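Local coordinates for MgGH51 from Meripilus giganteus, a protein that hydrolyses alpha-L-arabinofuranosidic bonds as a family GH51 glycosidase, probably releasing terminal arabinofuranose from arabinose-bearing plant polysaccharides, in two crystal structures: PDB 6ZPW (chain A, 1.33 Å), residues Gly428-Ile433 and Phe475-Ala480; PDB 6ZPZ (chain B, 1.71 Å), residues Gly428-Ile433 and Phe475-Ala480. One frame, after least-squares fit of the local backbone (RMSD 0.17 Å); residues are numbered along the deposited sequences.

Structure 1 (6ZPW); sequences GEYAAI and FAASYA.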
# COMPACT_ATOMS: atom_id res chain seq x y z
N GLY A 428 -8.86 -5.67 9.56
CA GLY A 428 -8.04 -5.50 8.35
C GLY A 428 -8.10 -4.11 7.77
O GLY A 428 -7.23 -3.78 6.95
N GLU A 429 -9.11 -3.33 8.13
CA GLU A 429 -9.16 -1.90 7.79
C GLU A 429 -9.82 -1.20 8.96
O GLU A 429 -10.95 -1.50 9.32
CB GLU A 429 -9.99 -1.61 6.52
CG GLU A 429 -9.54 -2.32 5.27
CD GLU A 429 -10.45 -2.17 4.05
OE1 GLU A 429 -11.24 -1.22 3.97
OE2 GLU A 429 -10.39 -3.11 3.21
N TYR A 430 -9.16 -0.16 9.46
CA TYR A 430 -9.83 0.77 10.40
C TYR A 430 -9.17 2.13 10.28
O TYR A 430 -7.98 2.21 9.99
CB TYR A 430 -9.81 0.25 11.85
CG TYR A 430 -8.45 0.14 12.50
CD1 TYR A 430 -7.60 -0.94 12.24
CD2 TYR A 430 -8.03 1.09 13.40
CE1 TYR A 430 -6.37 -1.05 12.84
CE2 TYR A 430 -6.80 0.97 14.02
CZ TYR A 430 -5.94 -0.06 13.73
OH TYR A 430 -4.73 -0.15 14.37
N ALA A 431 -9.95 3.17 10.55
CA ALA A 431 -9.44 4.54 10.68
C ALA A 431 -10.56 5.40 11.20
O ALA A 431 -11.73 5.19 10.89
CB ALA A 431 -9.00 5.05 9.34
N ALA A 432 -10.15 6.43 11.94
CA ALA A 432 -11.05 7.54 12.31
C ALA A 432 -10.98 8.57 11.18
O ALA A 432 -9.93 9.17 10.99
CB ALA A 432 -10.66 8.07 13.68
N ILE A 433 -12.08 8.71 10.45
CA ILE A 433 -12.06 9.37 9.13
C ILE A 433 -12.69 10.75 9.14
O ILE A 433 -12.49 11.47 8.15
CB ILE A 433 -12.62 8.50 8.02
CG1 ILE A 433 -14.12 8.28 8.11
CG2 ILE A 433 -11.82 7.21 7.94
CD1 ILE A 433 -14.66 7.71 6.79
N PHE A 475 -5.82 -11.34 16.02
CA PHE A 475 -4.46 -11.76 15.61
C PHE A 475 -3.73 -10.75 14.74
O PHE A 475 -2.50 -10.89 14.60
CB PHE A 475 -4.49 -13.13 14.93
CG PHE A 475 -4.91 -13.16 13.48
CD1 PHE A 475 -6.25 -13.12 13.15
CD2 PHE A 475 -3.97 -13.21 12.46
CE1 PHE A 475 -6.68 -13.22 11.83
CE2 PHE A 475 -4.37 -13.25 11.13
CZ PHE A 475 -5.72 -13.26 10.82
N ALA A 476 -4.43 -9.74 14.24
CA ALA A 476 -3.85 -8.84 13.23
C ALA A 476 -4.72 -7.60 13.14
O ALA A 476 -5.95 -7.71 13.24
CB ALA A 476 -3.74 -9.55 11.89
N ALA A 477 -4.09 -6.44 12.83
CA ALA A 477 -4.84 -5.19 12.70
C ALA A 477 -4.04 -4.26 11.80
O ALA A 477 -2.82 -4.13 12.01
CB ALA A 477 -5.05 -4.58 14.06
N SER A 478 -4.73 -3.56 10.90
CA SER A 478 -4.10 -2.62 9.97
C SER A 478 -5.00 -1.41 9.69
O SER A 478 -6.19 -1.59 9.37
CB SER A 478 -3.69 -3.34 8.68
OG SER A 478 -4.71 -4.19 8.17
N TYR A 479 -4.41 -0.22 9.81
CA TYR A 479 -5.06 1.02 9.38
C TYR A 479 -5.29 0.98 7.87
O TYR A 479 -4.49 0.37 7.14
CB TYR A 479 -4.12 2.18 9.74
CG TYR A 479 -4.65 3.57 9.54
CD1 TYR A 479 -4.64 4.20 8.31
CD2 TYR A 479 -5.10 4.32 10.62
CE1 TYR A 479 -5.09 5.48 8.12
CE2 TYR A 479 -5.52 5.64 10.46
CZ TYR A 479 -5.54 6.21 9.20
OH TYR A 479 -5.97 7.50 9.00
N ALA A 480 -6.27 1.72 7.38
CA ALA A 480 -6.41 1.89 5.93
C ALA A 480 -7.00 3.24 5.62
O ALA A 480 -7.90 3.71 6.32
CB ALA A 480 -7.26 0.78 5.36
O HOH W 1 -2.76 -1.77 13.61
O HOH W 2 -7.08 9.02 11.23
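Strand 430-432 and strand 475-479 run in roughly the same direction, 44° apart, with Tyr430 beside Tyr479. They belong to the last two strands of the eight-stranded parallel barrel, joined by a crossover through helix 454-469. Ser478 OG donates to Gly428 O at 2.8 Å from above the carbonyl plane; chi1 of 45°, between backbone N and carbonyl carbon, sets the short hydroxyl across to the neighbouring strand. Glu429 presents CG to Ala480 CB at 3.8 Å, the small methyl packing against the glutamate's aliphatic part. With CG beside the backbone N (chi1 -58°), the chain extends until OE1 hydrogen-bonds Tyr402 and OE2 makes a salt bridge with Arg226 and a hydrogen bond with a glycerol. Ala480 N donates to Tyr430 O at 3.2 Å. Ala431 CB lies over the Tyr479 ring face, 3.9 Å from its centroid, a CH-pi contact suited to a short side chain. Water 2 bridges Tyr479 OH and Ala432 O. A glutamate where this barrel strand turns a corner, near its C-terminal end, is consistent with the catalytic nucleophile of such glycosidases.

Structure 2 (6ZPZ); sequences GEYAAI and FAASYA. With LX5 ([(1~{S},2~{S},3~{S},4~{S})-2-(hydroxymethyl)-3,4-bis(oxidanyl)cyclopentyl] hydrogen sulfate), chain C.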
# COMPACT_ATOMS: atom_id res chain seq x y z
N GLY B 428 -8.86 -5.49 9.64
CA GLY B 428 -8.06 -5.42 8.41
C GLY B 428 -8.18 -4.07 7.74
O GLY B 428 -7.37 -3.78 6.83
N GLU B 429 -9.15 -3.27 8.17
CA GLU B 429 -9.37 -1.93 7.61
C GLU B 429 -10.04 -1.07 8.66
O GLU B 429 -11.24 -1.32 8.99
CB GLU B 429 -10.26 -2.07 6.38
CG GLU B 429 -10.40 -0.80 5.64
CD GLU B 429 -11.52 -0.90 4.66
OE1 GLU B 429 -11.22 -0.95 3.45
OE2 GLU B 429 -12.71 -0.90 5.10
N TYR B 430 -9.29 -0.15 9.25
CA TYR B 430 -9.88 0.76 10.26
C TYR B 430 -9.17 2.10 10.18
O TYR B 430 -8.01 2.16 9.76
CB TYR B 430 -9.86 0.11 11.65
CG TYR B 430 -8.53 0.05 12.35
CD1 TYR B 430 -7.64 -0.97 12.09
CD2 TYR B 430 -8.15 1.01 13.27
CE1 TYR B 430 -6.44 -1.07 12.76
CE2 TYR B 430 -6.94 0.95 13.93
CZ TYR B 430 -6.07 -0.10 13.68
OH TYR B 430 -4.87 -0.19 14.33
N ALA B 431 -9.91 3.13 10.55
CA ALA B 431 -9.40 4.49 10.74
C ALA B 431 -10.53 5.36 11.29
O ALA B 431 -11.64 5.14 10.92
CB ALA B 431 -8.88 5.08 9.45
N ALA B 432 -10.19 6.27 12.17
CA ALA B 432 -11.02 7.47 12.44
C ALA B 432 -10.89 8.43 11.25
O ALA B 432 -9.84 9.07 11.10
CB ALA B 432 -10.62 8.07 13.76
N ILE B 433 -11.94 8.56 10.47
CA ILE B 433 -11.89 9.26 9.14
C ILE B 433 -12.65 10.58 9.17
O ILE B 433 -12.44 11.35 8.22
CB ILE B 433 -12.42 8.36 8.02
CG1 ILE B 433 -13.92 8.12 8.12
CG2 ILE B 433 -11.63 7.06 7.98
CD1 ILE B 433 -14.53 7.57 6.84
N PHE B 475 -5.77 -11.18 15.97
CA PHE B 475 -4.41 -11.67 15.63
C PHE B 475 -3.66 -10.62 14.80
O PHE B 475 -2.47 -10.79 14.57
CB PHE B 475 -4.45 -13.03 14.95
CG PHE B 475 -4.90 -13.02 13.52
CD1 PHE B 475 -6.25 -13.04 13.21
CD2 PHE B 475 -3.96 -13.10 12.50
CE1 PHE B 475 -6.67 -13.08 11.88
CE2 PHE B 475 -4.38 -13.14 11.18
CZ PHE B 475 -5.73 -13.15 10.88
N ALA B 476 -4.40 -9.66 14.24
CA ALA B 476 -3.88 -8.78 13.18
C ALA B 476 -4.74 -7.53 13.09
O ALA B 476 -5.95 -7.60 13.26
CB ALA B 476 -3.85 -9.54 11.87
N ALA B 477 -4.10 -6.39 12.89
CA ALA B 477 -4.82 -5.12 12.78
C ALA B 477 -4.03 -4.17 11.88
O ALA B 477 -2.82 -4.01 12.08
CB ALA B 477 -5.04 -4.55 14.14
N SER B 478 -4.72 -3.57 10.93
CA SER B 478 -4.10 -2.62 9.98
C SER B 478 -5.03 -1.42 9.73
O SER B 478 -6.24 -1.57 9.36
CB SER B 478 -3.73 -3.31 8.69
OG SER B 478 -4.83 -4.07 8.23
N TYR B 479 -4.44 -0.23 9.89
CA TYR B 479 -5.02 1.04 9.44
C TYR B 479 -5.20 0.97 7.94
O TYR B 479 -4.34 0.38 7.25
CB TYR B 479 -4.11 2.19 9.79
CG TYR B 479 -4.70 3.55 9.60
CD1 TYR B 479 -4.70 4.15 8.34
CD2 TYR B 479 -5.10 4.33 10.69
CE1 TYR B 479 -5.16 5.44 8.17
CE2 TYR B 479 -5.56 5.63 10.52
CZ TYR B 479 -5.61 6.18 9.25
OH TYR B 479 -6.06 7.45 9.05
N ALA B 480 -6.20 1.66 7.42
CA ALA B 480 -6.36 1.76 5.96
C ALA B 480 -7.05 3.07 5.60
O ALA B 480 -7.92 3.54 6.30
CB ALA B 480 -7.13 0.56 5.45
C1 LX5 C . -12.36 0.46 1.92
C2 LX5 C . -12.41 -1.00 2.31
C6 LX5 C . -10.19 1.74 1.25
C5 LX5 C . -11.21 0.64 0.93
C3 LX5 C . -11.70 -1.79 1.25
C4 LX5 C . -10.67 -0.77 0.76
O7 LX5 C . -9.43 1.45 2.43
O8 LX5 C . -10.48 -0.84 -0.65
O9 LX5 C . -11.20 -3.04 1.73
O10 LX5 C . -13.63 0.48 1.26
S11 LX5 C . -14.52 1.67 1.37
O12 LX5 C . -13.57 2.56 0.72
O13 LX5 C . -15.79 1.52 0.67
O14 LX5 C . -14.77 1.82 2.83
O HOH W 3 -2.74 -1.69 13.58
O HOH W 4 -7.04 8.86 11.24
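Strand 430-432 and strand 475-479 run in roughly the same direction, 46° apart, with Tyr430 beside Tyr479. Ser478 OG donates to Gly428 O at 2.9 Å from above the carbonyl plane; chi1 of 49°, between backbone N and carbonyl carbon, sets the short hydroxyl across to the neighbouring strand. Glu429 lays CG against Ala480 CB at 3.5 Å, the small methyl packing against the glutamate's aliphatic part. Its CG stands opposite the backbone N (chi1 -173°), and the extended chain ends in a covalent bond of 1.6 Å from OE1 to C2 of LX5. Hydroxymethyl oxygen O7 of LX5 donates to the same OE1 at 3.2 Å, while Glu23, Tyr402, Asn350 and Asn231 hydrogen-bond the ligand. Ala480 N donates to Tyr430 O at 3.0 Å. Ala431 CB lies over the Tyr479 ring face, 3.7 Å from its centroid, as a CH-pi contact. Water 4 bridges Tyr479 OH and Ala432 O. An ester between this glutamate and a cyclopentane bearing a sulfate on the adjacent carbon is consistent with nucleophilic opening of a cyclic sulfate that mimics arabinofuranose.

What differs
The sequences are identical, and the compared CA positions coincide within the error; the difference among the side chains is that of Glu429(A) and Glu429(B). From Glu429(A) to Glu429(B) the first torsion turns from -58° to -173°, taking CG from beside the backbone N to the position opposite it. The places of CG, CD and OE2 of Glu429(A) are left, that of OE1 is not among them, and the two CD atoms stand 1.8 Å apart after superposition. In structure 2 the carboxyl group is esterified through the 1.6 Å bond between Glu429(B) OE1 and LX5 C2; in structure 1 glycerol takes this place, wholly or in part, so neither pocket is empty. The turn is consistent with bringing the group round to LX5 C2, although the two crystals may differ in other respects.

Glu429(A) CG touches Ala480(A) CB, and Glu429(B) CG likewise touches Ala480(B) CB. Tyr430(A), Ser478(A), Tyr479(A) and their counterparts in chain B share their places. The bonds from Ser478(A) OG to Gly428(A) O and from Ala480(A) N to Tyr430(A) O recur in chain B. Waters 1 and 2 correspond to waters 3 and 4. What is new beside these groups is LX5, which in structure 2 touches Ala480(B) as well as Glu429(B).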